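Long-range contacts in SusD homolog (Bacteroides thetaiotaomicron VPI-5482, PDB 3IV0), which probably binds sugars at the bacterial outer membrane, as other members of the SusD family do, although its own ligand is not established: residues M38-P42 with I277-K283; A53-S59 with M297-S303; S254-A258 with K343-I347; K283-S289 with I355-S359. All coordinates share one frame; numbering follows the deposited sequence. Where two conformers were deposited one is given.

How the contacts relate
From the N terminus, the end of helix 19-39 and residues 40-42 meet the loop 277-283 in contact 1, while strand 55-57 pairs with strand 300-302 in contact 2; the two long loops cross. Contact 3 sets helix 253-258 against residues 343-347 and crosses both. Contact 4, between helix 284-287 and the end of strand 354-356, opens where contact 1 closes, the two sharing Lys-283, and it crosses contacts 2 and 3. Segment 283-289 touches each of the others: Asn-287 reaches Asn-281, Phe-284 packs on Tyr-302, and Ser-289 meets Trp-345. Contact 3 touches neither contact 1 nor contact 2. Contacts 1 and 2 tie N-terminal elements to residues 277-303; contacts 3 and 4 lie beside the hairpin 348-356.

Contact 1: residues M38-P42 with I277-K283; sequences MSQRP and IFMMNAK
Met-38 and Phe-278, the former modelled as selenomethionine, carry the contact. CB of Met-38 sits 3.9 Å from the centroid of the Phe-278 ring in a CH-pi contact. The chain then arches over the same face, bent at both chi2 (-63°) and chi3 (-63°), bringing its CE to 3.4 Å from Phe-278 CD2; SE stands above the face at a distance, a Met-aromatic contact. Ser-39 OG comes to the ring edge in plane, 3.5 Å from Phe-278 CD1. Met-279 N donates to Met-38 O at 3.0 Å, and a water gives hydrogen bonds to both Ser-39 O and Ile-277 O. Ala-282 CB lies 3.0 Å from the same Met-38 O and meets Pro-42 CB at 3.9 Å, while SE of Met-279, also a selenomethionine, lies 3.5 Å from Gln-40 C. Without the ring, as with an alanine at Phe-278, the bent Met-38 chain would probably lose its aromatic floor and a gap would open. Farther out, Gln-362 and Arg-34 also touch the Phe-278 side chain, and Arg-41 turns away to a salt bridge with Asp-93. Apolar side chains thus fill the join, while one direct hydrogen bond and one shared water satisfy three carbonyl oxygens.

Contact 2: residues A53-S59 with M297-S303; sequences APITAYS and MPLFCYS
Tyr-58 lies across the backbone of 297-303 and meets in turn Met-297, Pro-298 and Cys-301. CB touches Met-297 SE at 3.6 Å, although that selenomethionine has two conformers and its tip is less certain; Met-297 CB rides over one face of the Tyr-58 ring, offset toward the rim. Along the ring, CD2 of Tyr-58 comes to 3.2 Å from Pro-298 O and CE2 to 3.6 Å from Pro-298 CD. CZ lies 3.7 Å from Cys-301 SG, an oblique sulfur-aromatic contact, and at the tip the hydroxyl rests on Cys-301 CB and is hydrogen-bonded to Lys-339 N. Tyr-58 N donates to Leu-299 O. From there the strands pair antiparallel: Thr-56 and Cys-301 form the hydrogen-bonded pair, and Ser-303 N to Pro-54 O (2.8 Å) extends the ladder. Ile-55 CG1 sits between the backbone N and the carbonyl carbon (chi1 60°), which sends CD1 over the centre of the Phe-300 ring and lets CG2 sit over that of Tyr-302, 3.7 Å from its centroid. This two-stranded sheet has Val-65 of helix 63-69 touching Ile-55, Ala-57 and Phe-300, while Phe-300 and Tyr-302 pack on helix 284-287 and Tyr-302 also meets Leu-307 of helix 304-310.

Contact 3: residues S254-A258 with K343-I347; sequences SVIFA and KFWNI
An edge-to-face (T-shaped) aromatic pair, Phe-257 with Phe-344, joins helix 253-258 to the loop that leads into the antiparallel hairpin of strands 348-350 and 354-356. The edge of Phe-344 is directed at the face of Phe-257, with centroids 4.8 Å apart and planes at 63°. Phe-344 CE1 stands 3.6 Å from Phe-257 CD1, offset toward the rim. The opposite face of Phe-257 is taken by Ile-256 CG2 from the same helix, and the ring is held between loop and helix. At the far end Lys-343 passes obliquely, its CE 3.4 Å from Phe-257 CZ. The lysine chain is fully extended, with CG anti to the backbone N (chi1 175°), which lets its methylenes run past the ring to carry NZ beyond it, into a salt bridge with Glu-426 and hydrogen bonds to the carbonyls of Glu-422 and Ile-424. With an alanine here, Phe-257 would be reduced to its CB, and the edge of Phe-344 and the aliphatic part of Lys-343 would probably face a gap. Strand 362-366 completes the surroundings of Phe-257 through Ile-363 and Arg-366. Nearer the helix backbone, the Asn-346 amide supplies the polar link: its ND2 donates to Ser-254 O at 2.9 Å, the acceptor lying close to the amide plane. Ser-254 O is thus gripped twice, since it also takes the helical bond from Ala-258 N. At the other end of the amide a water donates to Asn-346 OD1 at 2.7 Å and is hydrogen-bonded to Ser-254 OG at 2.8 Å.

Contact 4: residues K283-S289 with I355-S359; sequences KFSDNVS and ITSNS. With EDO (1,2-ethanediol), chain F.
The carboxylate of Asp-286 is held through the syn lone pairs of its two oxygens by Thr-356 and Ser-357, and from above its plane by the Ser-357 hydroxyl. Thr-356 OG1 donates to Asp-286 OD2 at 2.7 Å; the amide N of Ser-357 meets Asp-286 OD1 at 2.7 Å. The Ser-357 hydroxyl, with OG between the backbone N and the carbonyl carbon (chi1 71°), reaches Asp-286 OD1 at 2.6 Å from 40° out of the carboxylate plane. Three donors thus fix the rotation of this buried group and, with Lys-283 NZ in a long ion pair, probably favour its charged form. Thr-356 OG1 also accepts from Lys-283 NZ at 2.9 Å and from Asn-358 N, which closes an ST turn where strand 354-356 of the hairpin ends against the short helix 284-287. Ser-285 OG and Ser-357 OG lie 2.7 Å apart, and Ser-285 CB packs on Asn-358 CB. A water joins Ser-285 N to Asn-358 ND2, accepting from both, while Asn-358 OD1 is hydrogen-bonded to Gly-360 N. Just past the helix, Ser-289 OG turns back to donate to Ser-285 O at 2.7 Å, from the opposite face of that carbonyl to Val-288 N; Trp-345 NE1 is bonded to the same hydroxyl. An ethanediol, probably from the crystallisation liquor, weakly bonds Asp-286 O and Asn-287 OD1 and also meets Lys-295 NZ.

Contact 1: residues M38-P42 with I277-K283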
# COMPACT_ATOMS: atom_id res chain seq x y z
N MSE A 38 1.13 -9.78 3.82
CA MSE A 38 2.29 -10.40 3.15
C MSE A 38 2.62 -11.83 3.52
O MSE A 38 3.15 -12.54 2.67
CB MSE A 38 3.56 -9.55 3.40
CG MSE A 38 3.50 -8.08 2.94
SE MSE A 38 3.26 -7.85 1.02
CE MSE A 38 4.91 -8.69 0.46
N SER A 39 2.47 -12.19 4.79
CA SER A 39 3.08 -13.43 5.27
C SER A 39 2.12 -14.59 5.40
O SER A 39 2.58 -15.73 5.30
CB SER A 39 3.87 -13.18 6.56
OG SER A 39 5.00 -12.38 6.31
N GLN A 40 0.84 -14.33 5.62
CA GLN A 40 -0.16 -15.40 5.67
C GLN A 40 -1.14 -15.33 4.50
O GLN A 40 -1.93 -16.24 4.34
CB GLN A 40 -0.90 -15.38 7.02
CG GLN A 40 -0.00 -15.76 8.23
CD GLN A 40 -0.69 -15.74 9.64
OE1 GLN A 40 -1.68 -15.05 9.90
NE2 GLN A 40 -0.11 -16.50 10.58
N ARG A 41 -1.17 -14.18 3.81
CA ARG A 41 -2.03 -13.92 2.62
C ARG A 41 -1.26 -13.03 1.65
O ARG A 41 -0.55 -12.12 2.09
CB ARG A 41 -3.30 -13.14 2.98
CG ARG A 41 -4.30 -13.83 3.81
CD ARG A 41 -4.01 -13.67 5.31
NE ARG A 41 -4.90 -14.48 6.14
CZ ARG A 41 -6.14 -14.12 6.47
NH1 ARG A 41 -6.62 -12.95 6.06
NH2 ARG A 41 -6.92 -14.92 7.20
N PRO A 42 -1.43 -13.23 0.33
CA PRO A 42 -0.90 -12.25 -0.62
C PRO A 42 -1.87 -11.09 -0.85
O PRO A 42 -2.16 -10.71 -1.98
CB PRO A 42 -0.73 -13.10 -1.87
CG PRO A 42 -1.86 -14.06 -1.81
CD PRO A 42 -2.03 -14.38 -0.35
N ILE A 277 9.63 -14.12 6.75
CA ILE A 277 9.65 -14.25 5.31
C ILE A 277 8.25 -14.13 4.76
O ILE A 277 7.33 -14.79 5.18
CB ILE A 277 10.23 -15.62 4.88
CG1 ILE A 277 11.55 -15.86 5.60
CG2 ILE A 277 10.48 -15.70 3.38
CD1 ILE A 277 12.24 -17.19 5.25
N PHE A 278 8.10 -13.25 3.78
CA PHE A 278 6.82 -13.10 3.11
C PHE A 278 6.54 -14.33 2.28
O PHE A 278 7.45 -14.96 1.82
CB PHE A 278 6.85 -11.89 2.19
CG PHE A 278 7.17 -10.55 2.89
CD1 PHE A 278 6.83 -10.27 4.22
CD2 PHE A 278 7.76 -9.52 2.14
CE1 PHE A 278 7.10 -9.05 4.77
CE2 PHE A 278 8.03 -8.29 2.69
CZ PHE A 278 7.71 -8.04 4.00
N MSE A 279 5.28 -14.61 2.02
CA MSE A 279 4.96 -15.62 1.03
C MSE A 279 5.54 -15.22 -0.31
O MSE A 279 5.47 -14.04 -0.70
CB MSE A 279 3.47 -15.73 0.86
CG MSE A 279 2.80 -16.39 1.97
SE MSE A 279 0.86 -16.43 1.80
CE MSE A 279 0.77 -17.36 0.24
N MSE A 280 6.11 -16.17 -1.03
CA MSE A 280 6.61 -15.91 -2.34
C MSE A 280 5.54 -15.23 -3.22
O MSE A 280 5.81 -14.23 -3.89
CB MSE A 280 7.04 -17.23 -2.95
CG MSE A 280 7.65 -17.06 -4.26
SE MSE A 280 8.62 -18.61 -4.87
CE MSE A 280 9.52 -18.69 -3.78
N ASN A 281 4.32 -15.76 -3.19
CA ASN A 281 3.23 -15.28 -4.03
C ASN A 281 2.71 -13.90 -3.59
O ASN A 281 1.99 -13.23 -4.31
CB ASN A 281 2.10 -16.32 -4.06
CG ASN A 281 1.09 -16.13 -5.16
OD1 ASN A 281 1.39 -15.73 -6.32
ND2 ASN A 281 -0.12 -16.45 -4.83
N ALA A 282 3.07 -13.50 -2.38
CA ALA A 282 2.74 -12.17 -1.86
C ALA A 282 3.67 -11.06 -2.34
O ALA A 282 3.34 -9.86 -2.24
CB ALA A 282 2.77 -12.16 -0.32
N LYS A 283 4.84 -11.44 -2.84
CA LYS A 283 5.85 -10.49 -3.29
C LYS A 283 5.70 -10.29 -4.79
O LYS A 283 5.98 -11.20 -5.59
CB LYS A 283 7.25 -11.00 -2.95
CG LYS A 283 7.47 -11.04 -1.44
CD LYS A 283 8.88 -11.47 -1.06
CE LYS A 283 9.00 -12.96 -1.00
NZ LYS A 283 10.28 -13.39 -0.32
O HOH W 1 5.23 -16.45 5.21

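Contact 2: residues A53-S59 with M297-S303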
# COMPACT_ATOMS: atom_id res chain seq x y z
N ALA A 53 -5.58 -5.04 -13.45
CA ALA A 53 -4.35 -4.78 -14.16
C ALA A 53 -4.36 -5.56 -15.50
O ALA A 53 -4.92 -6.66 -15.57
CB ALA A 53 -3.15 -5.22 -13.31
N PRO A 54 -3.73 -4.98 -16.53
CA PRO A 54 -3.65 -5.63 -17.85
C PRO A 54 -2.54 -6.69 -17.87
O PRO A 54 -1.50 -6.54 -18.53
CB PRO A 54 -3.37 -4.46 -18.77
CG PRO A 54 -2.57 -3.54 -17.97
CD PRO A 54 -3.12 -3.64 -16.55
N ILE A 55 -2.81 -7.77 -17.13
CA ILE A 55 -1.86 -8.85 -16.92
C ILE A 55 -2.43 -10.16 -17.43
O ILE A 55 -3.65 -10.38 -17.45
CB ILE A 55 -1.45 -8.96 -15.43
CG1 ILE A 55 -2.63 -9.23 -14.51
CG2 ILE A 55 -0.68 -7.71 -15.01
CD1 ILE A 55 -2.18 -9.47 -13.04
N THR A 56 -1.51 -11.04 -17.82
CA THR A 56 -1.86 -12.35 -18.31
C THR A 56 -0.93 -13.40 -17.72
O THR A 56 0.27 -13.18 -17.68
CB THR A 56 -1.74 -12.41 -19.85
OG1 THR A 56 -2.54 -11.39 -20.43
CG2 THR A 56 -2.16 -13.76 -20.37
N ALA A 57 -1.48 -14.52 -17.25
CA ALA A 57 -0.70 -15.64 -16.74
C ALA A 57 -0.01 -16.39 -17.85
O ALA A 57 -0.59 -16.57 -18.91
CB ALA A 57 -1.58 -16.59 -15.95
N TYR A 58 1.21 -16.83 -17.60
CA TYR A 58 1.88 -17.71 -18.56
C TYR A 58 1.28 -19.12 -18.52
O TYR A 58 1.37 -19.82 -19.52
CB TYR A 58 3.37 -17.73 -18.29
CG TYR A 58 4.06 -16.48 -18.76
CD1 TYR A 58 4.50 -16.36 -20.08
CD2 TYR A 58 4.33 -15.42 -17.89
CE1 TYR A 58 5.12 -15.23 -20.53
CE2 TYR A 58 4.97 -14.28 -18.32
CZ TYR A 58 5.38 -14.19 -19.64
OH TYR A 58 6.03 -13.04 -20.06
N SER A 59 0.65 -19.51 -17.42
CA SER A 59 0.00 -20.81 -17.29
C SER A 59 -1.48 -20.60 -16.93
O SER A 59 -1.77 -20.20 -15.81
CB SER A 59 0.72 -21.64 -16.22
OG SER A 59 2.01 -22.08 -16.66
N MSE A 297 9.61 -19.17 -16.93
CA MSE A 297 8.76 -17.99 -17.16
C MSE A 297 8.18 -17.55 -15.81
O MSE A 297 8.05 -18.36 -14.90
CB MSE A 297 7.63 -18.27 -18.17
CG MSE A 297 6.60 -19.31 -17.70
SE MSE A 297 5.73 -20.37 -19.13
CE MSE A 297 5.03 -21.76 -18.01
N PRO A 298 7.84 -16.25 -15.68
CA PRO A 298 7.19 -15.79 -14.44
C PRO A 298 5.75 -16.22 -14.32
O PRO A 298 5.20 -16.86 -15.19
CB PRO A 298 7.24 -14.27 -14.55
CG PRO A 298 8.06 -13.94 -15.73
CD PRO A 298 8.01 -15.16 -16.64
N LEU A 299 5.10 -15.82 -13.23
CA LEU A 299 3.68 -16.07 -13.09
C LEU A 299 2.84 -15.32 -14.12
O LEU A 299 1.89 -15.87 -14.69
CB LEU A 299 3.23 -15.67 -11.66
CG LEU A 299 1.76 -15.88 -11.35
CD1 LEU A 299 1.50 -17.35 -11.17
CD2 LEU A 299 1.37 -15.13 -10.06
N PHE A 300 3.14 -14.04 -14.34
CA PHE A 300 2.38 -13.22 -15.26
C PHE A 300 3.22 -12.11 -15.85
O PHE A 300 4.31 -11.82 -15.39
CB PHE A 300 1.09 -12.64 -14.62
CG PHE A 300 1.33 -11.66 -13.48
CD1 PHE A 300 1.63 -10.32 -13.72
CD2 PHE A 300 1.19 -12.07 -12.18
CE1 PHE A 300 1.81 -9.42 -12.68
CE2 PHE A 300 1.39 -11.18 -11.13
CZ PHE A 300 1.68 -9.86 -11.38
N CYS A 301 2.66 -11.49 -16.88
CA CYS A 301 3.26 -10.32 -17.48
C CYS A 301 2.22 -9.27 -17.82
O CYS A 301 1.04 -9.56 -17.98
CB CYS A 301 4.06 -10.69 -18.75
SG CYS A 301 3.10 -11.34 -20.13
N TYR A 302 2.71 -8.04 -17.96
CA TYR A 302 1.90 -6.90 -18.35
C TYR A 302 1.82 -6.78 -19.86
O TYR A 302 2.81 -7.04 -20.55
CB TYR A 302 2.55 -5.61 -17.82
CG TYR A 302 2.28 -5.39 -16.33
CD1 TYR A 302 3.04 -6.03 -15.39
CD2 TYR A 302 1.23 -4.61 -15.92
CE1 TYR A 302 2.80 -5.85 -14.04
CE2 TYR A 302 0.97 -4.42 -14.54
CZ TYR A 302 1.78 -5.05 -13.64
OH TYR A 302 1.56 -4.90 -12.29
N SER A 303 0.67 -6.37 -20.34
CA SER A 303 0.49 -6.03 -21.76
C SER A 303 1.59 -5.10 -22.26
O SER A 303 1.87 -4.07 -21.68
CB SER A 303 -0.87 -5.35 -21.91
OG SER A 303 -0.98 -4.60 -23.08
O HOH W 2 1.36 -18.47 -14.79
O HOH W 3 3.58 -19.87 -15.18

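Contact 3: residues S254-A258 with K343-I347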
# COMPACT_ATOMS: atom_id res chain seq x y z
N SER A 254 17.66 -0.37 -6.00
CA SER A 254 17.66 -1.56 -5.16
C SER A 254 17.78 -1.20 -3.68
O SER A 254 17.32 -1.94 -2.82
CB SER A 254 18.78 -2.51 -5.56
OG SER A 254 20.05 -2.02 -5.21
N VAL A 255 18.41 -0.07 -3.39
CA VAL A 255 18.55 0.40 -2.00
C VAL A 255 17.20 0.88 -1.44
O VAL A 255 16.85 0.62 -0.30
CB VAL A 255 19.59 1.52 -1.92
CG1 VAL A 255 19.69 2.08 -0.50
CG2 VAL A 255 20.97 1.05 -2.42
N ILE A 256 16.40 1.54 -2.28
CA ILE A 256 15.02 1.87 -1.90
C ILE A 256 14.26 0.61 -1.53
O ILE A 256 13.65 0.50 -0.46
CB ILE A 256 14.24 2.61 -3.00
CG1 ILE A 256 14.98 3.85 -3.48
CG2 ILE A 256 12.82 2.93 -2.49
CD1 ILE A 256 14.34 4.52 -4.74
N PHE A 257 14.29 -0.37 -2.43
CA PHE A 257 13.46 -1.55 -2.27
C PHE A 257 13.98 -2.61 -1.32
O PHE A 257 13.21 -3.48 -0.88
CB PHE A 257 13.00 -2.07 -3.64
CG PHE A 257 12.28 -1.01 -4.41
CD1 PHE A 257 11.09 -0.49 -3.91
CD2 PHE A 257 12.83 -0.43 -5.53
CE1 PHE A 257 10.45 0.54 -4.56
CE2 PHE A 257 12.17 0.63 -6.17
CZ PHE A 257 11.00 1.11 -5.64
N ALA A 258 15.23 -2.49 -0.88
CA ALA A 258 15.75 -3.33 0.18
C ALA A 258 15.05 -2.98 1.49
O ALA A 258 14.90 -3.84 2.37
CB ALA A 258 17.24 -3.12 0.34
N LYS A 343 12.76 -4.30 -11.26
CA LYS A 343 12.70 -3.14 -10.37
C LYS A 343 13.08 -3.46 -8.93
O LYS A 343 13.78 -2.71 -8.30
CB LYS A 343 11.26 -2.57 -10.37
CG LYS A 343 11.01 -1.43 -9.39
CD LYS A 343 9.63 -0.85 -9.57
CE LYS A 343 9.35 0.19 -8.48
NZ LYS A 343 8.00 0.80 -8.62
N PHE A 344 12.61 -4.59 -8.41
CA PHE A 344 12.75 -4.88 -6.98
C PHE A 344 13.89 -5.83 -6.65
O PHE A 344 13.98 -6.32 -5.53
CB PHE A 344 11.45 -5.48 -6.47
CG PHE A 344 10.26 -4.55 -6.60
CD1 PHE A 344 9.99 -3.63 -5.63
CD2 PHE A 344 9.44 -4.60 -7.70
CE1 PHE A 344 8.94 -2.74 -5.78
CE2 PHE A 344 8.37 -3.75 -7.86
CZ PHE A 344 8.12 -2.81 -6.90
N TRP A 345 14.71 -6.22 -7.63
CA TRP A 345 15.66 -7.29 -7.37
C TRP A 345 16.62 -6.99 -6.23
O TRP A 345 17.38 -6.04 -6.25
CB TRP A 345 16.41 -7.70 -8.63
CG TRP A 345 15.57 -8.43 -9.61
CD1 TRP A 345 14.27 -8.80 -9.46
CD2 TRP A 345 15.99 -8.93 -10.87
NE1 TRP A 345 13.84 -9.46 -10.58
CE2 TRP A 345 14.89 -9.57 -11.46
CE3 TRP A 345 17.20 -8.90 -11.55
CZ2 TRP A 345 14.95 -10.16 -12.73
CZ3 TRP A 345 17.27 -9.49 -12.82
CH2 TRP A 345 16.16 -10.12 -13.38
N ASN A 346 16.54 -7.86 -5.24
CA ASN A 346 17.44 -7.99 -4.11
C ASN A 346 17.38 -9.47 -3.79
O ASN A 346 16.61 -9.95 -2.96
CB ASN A 346 16.97 -7.15 -2.94
CG ASN A 346 17.53 -5.74 -2.98
OD1 ASN A 346 18.76 -5.57 -3.02
ND2 ASN A 346 16.65 -4.74 -3.04
N ILE A 347 18.21 -10.22 -4.50
CA ILE A 347 18.05 -11.65 -4.57
C ILE A 347 18.74 -12.33 -3.38
O ILE A 347 19.82 -11.90 -2.97
CB ILE A 347 18.66 -12.15 -5.89
CG1 ILE A 347 17.88 -11.58 -7.10
CG2 ILE A 347 18.65 -13.66 -5.93
CD1 ILE A 347 18.75 -11.44 -8.37
O HOH W 4 20.40 -3.43 -2.83

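Contact 4: residues K283-S289 with I355-S359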
# COMPACT_ATOMS: atom_id res chain seq x y z
N LYS A 283 4.84 -11.44 -2.84
CA LYS A 283 5.85 -10.49 -3.29
C LYS A 283 5.70 -10.29 -4.79
O LYS A 283 5.98 -11.20 -5.59
CB LYS A 283 7.25 -11.00 -2.95
CG LYS A 283 7.47 -11.04 -1.44
CD LYS A 283 8.88 -11.47 -1.06
CE LYS A 283 9.00 -12.96 -1.00
NZ LYS A 283 10.28 -13.39 -0.32
N PHE A 284 5.30 -9.09 -5.17
CA PHE A 284 5.15 -8.77 -6.58
C PHE A 284 6.35 -9.22 -7.39
O PHE A 284 6.21 -9.88 -8.46
CB PHE A 284 4.95 -7.25 -6.72
CG PHE A 284 4.86 -6.74 -8.14
CD1 PHE A 284 3.65 -6.76 -8.80
CD2 PHE A 284 5.97 -6.24 -8.79
CE1 PHE A 284 3.53 -6.26 -10.09
CE2 PHE A 284 5.84 -5.75 -10.10
CZ PHE A 284 4.61 -5.80 -10.73
N SER A 285 7.53 -8.89 -6.91
CA SER A 285 8.75 -9.23 -7.62
C SER A 285 8.81 -10.74 -7.98
O SER A 285 9.23 -11.11 -9.10
CB SER A 285 9.97 -8.81 -6.80
OG SER A 285 11.16 -8.93 -7.57
N ASP A 286 8.42 -11.61 -7.04
CA ASP A 286 8.49 -13.05 -7.26
C ASP A 286 7.44 -13.55 -8.22
O ASP A 286 7.51 -14.69 -8.67
CB ASP A 286 8.49 -13.82 -5.95
CG ASP A 286 9.83 -13.75 -5.22
OD1 ASP A 286 10.88 -13.54 -5.87
OD2 ASP A 286 9.86 -13.98 -3.99
N ASN A 287 6.47 -12.70 -8.55
CA ASN A 287 5.46 -13.06 -9.50
C ASN A 287 5.79 -12.59 -10.92
O ASN A 287 5.15 -13.07 -11.88
CB ASN A 287 4.09 -12.51 -9.05
CG ASN A 287 3.56 -13.19 -7.80
OD1 ASN A 287 3.78 -14.38 -7.57
ND2 ASN A 287 2.84 -12.43 -6.99
N VAL A 288 6.73 -11.66 -11.05
CA VAL A 288 7.06 -11.07 -12.35
C VAL A 288 8.52 -11.30 -12.73
O VAL A 288 9.01 -10.66 -13.65
CB VAL A 288 6.74 -9.56 -12.41
CG1 VAL A 288 5.24 -9.37 -12.24
CG2 VAL A 288 7.52 -8.81 -11.37
N SER A 289 9.18 -12.23 -12.08
CA SER A 289 10.59 -12.56 -12.35
C SER A 289 10.74 -14.01 -12.72
O SER A 289 9.97 -14.85 -12.27
CB SER A 289 11.45 -12.29 -11.11
OG SER A 289 11.38 -10.92 -10.73
N ILE A 355 15.00 -19.64 -3.47
CA ILE A 355 15.42 -18.33 -3.92
C ILE A 355 14.24 -17.35 -3.91
O ILE A 355 13.15 -17.69 -4.34
CB ILE A 355 15.99 -18.39 -5.36
CG1 ILE A 355 17.11 -19.42 -5.47
CG2 ILE A 355 16.51 -17.03 -5.79
CD1 ILE A 355 17.55 -19.63 -6.90
N THR A 356 14.49 -16.14 -3.41
CA THR A 356 13.56 -15.04 -3.65
C THR A 356 14.27 -13.96 -4.42
O THR A 356 15.45 -13.67 -4.22
CB THR A 356 12.97 -14.46 -2.34
OG1 THR A 356 12.07 -13.37 -2.64
CG2 THR A 356 14.03 -13.95 -1.43
N SER A 357 13.50 -13.30 -5.27
CA SER A 357 14.03 -12.16 -5.99
C SER A 357 13.98 -10.87 -5.21
O SER A 357 14.53 -9.86 -5.65
CB SER A 357 13.30 -11.96 -7.33
OG SER A 357 11.96 -11.49 -7.12
N ASN A 358 13.30 -10.89 -4.06
CA ASN A 358 13.17 -9.69 -3.26
C ASN A 358 13.16 -10.00 -1.76
O ASN A 358 12.11 -10.26 -1.18
CB ASN A 358 11.94 -8.88 -3.68
CG ASN A 358 11.88 -7.53 -2.96
OD1 ASN A 358 12.79 -7.21 -2.19
ND2 ASN A 358 10.87 -6.73 -3.25
N SER A 359 14.34 -9.96 -1.15
CA SER A 359 14.53 -10.12 0.28
C SER A 359 14.24 -8.85 1.06
O SER A 359 14.34 -8.82 2.30
CB SER A 359 15.97 -10.54 0.55
OG SER A 359 16.84 -9.47 0.20
C1 EDO F . 6.88 -16.98 -6.97
O1 EDO F . 7.59 -17.54 -8.04
C2 EDO F . 5.35 -16.97 -7.04
O2 EDO F . 4.87 -17.00 -8.37
O HOH W 5 8.19 -7.20 -4.58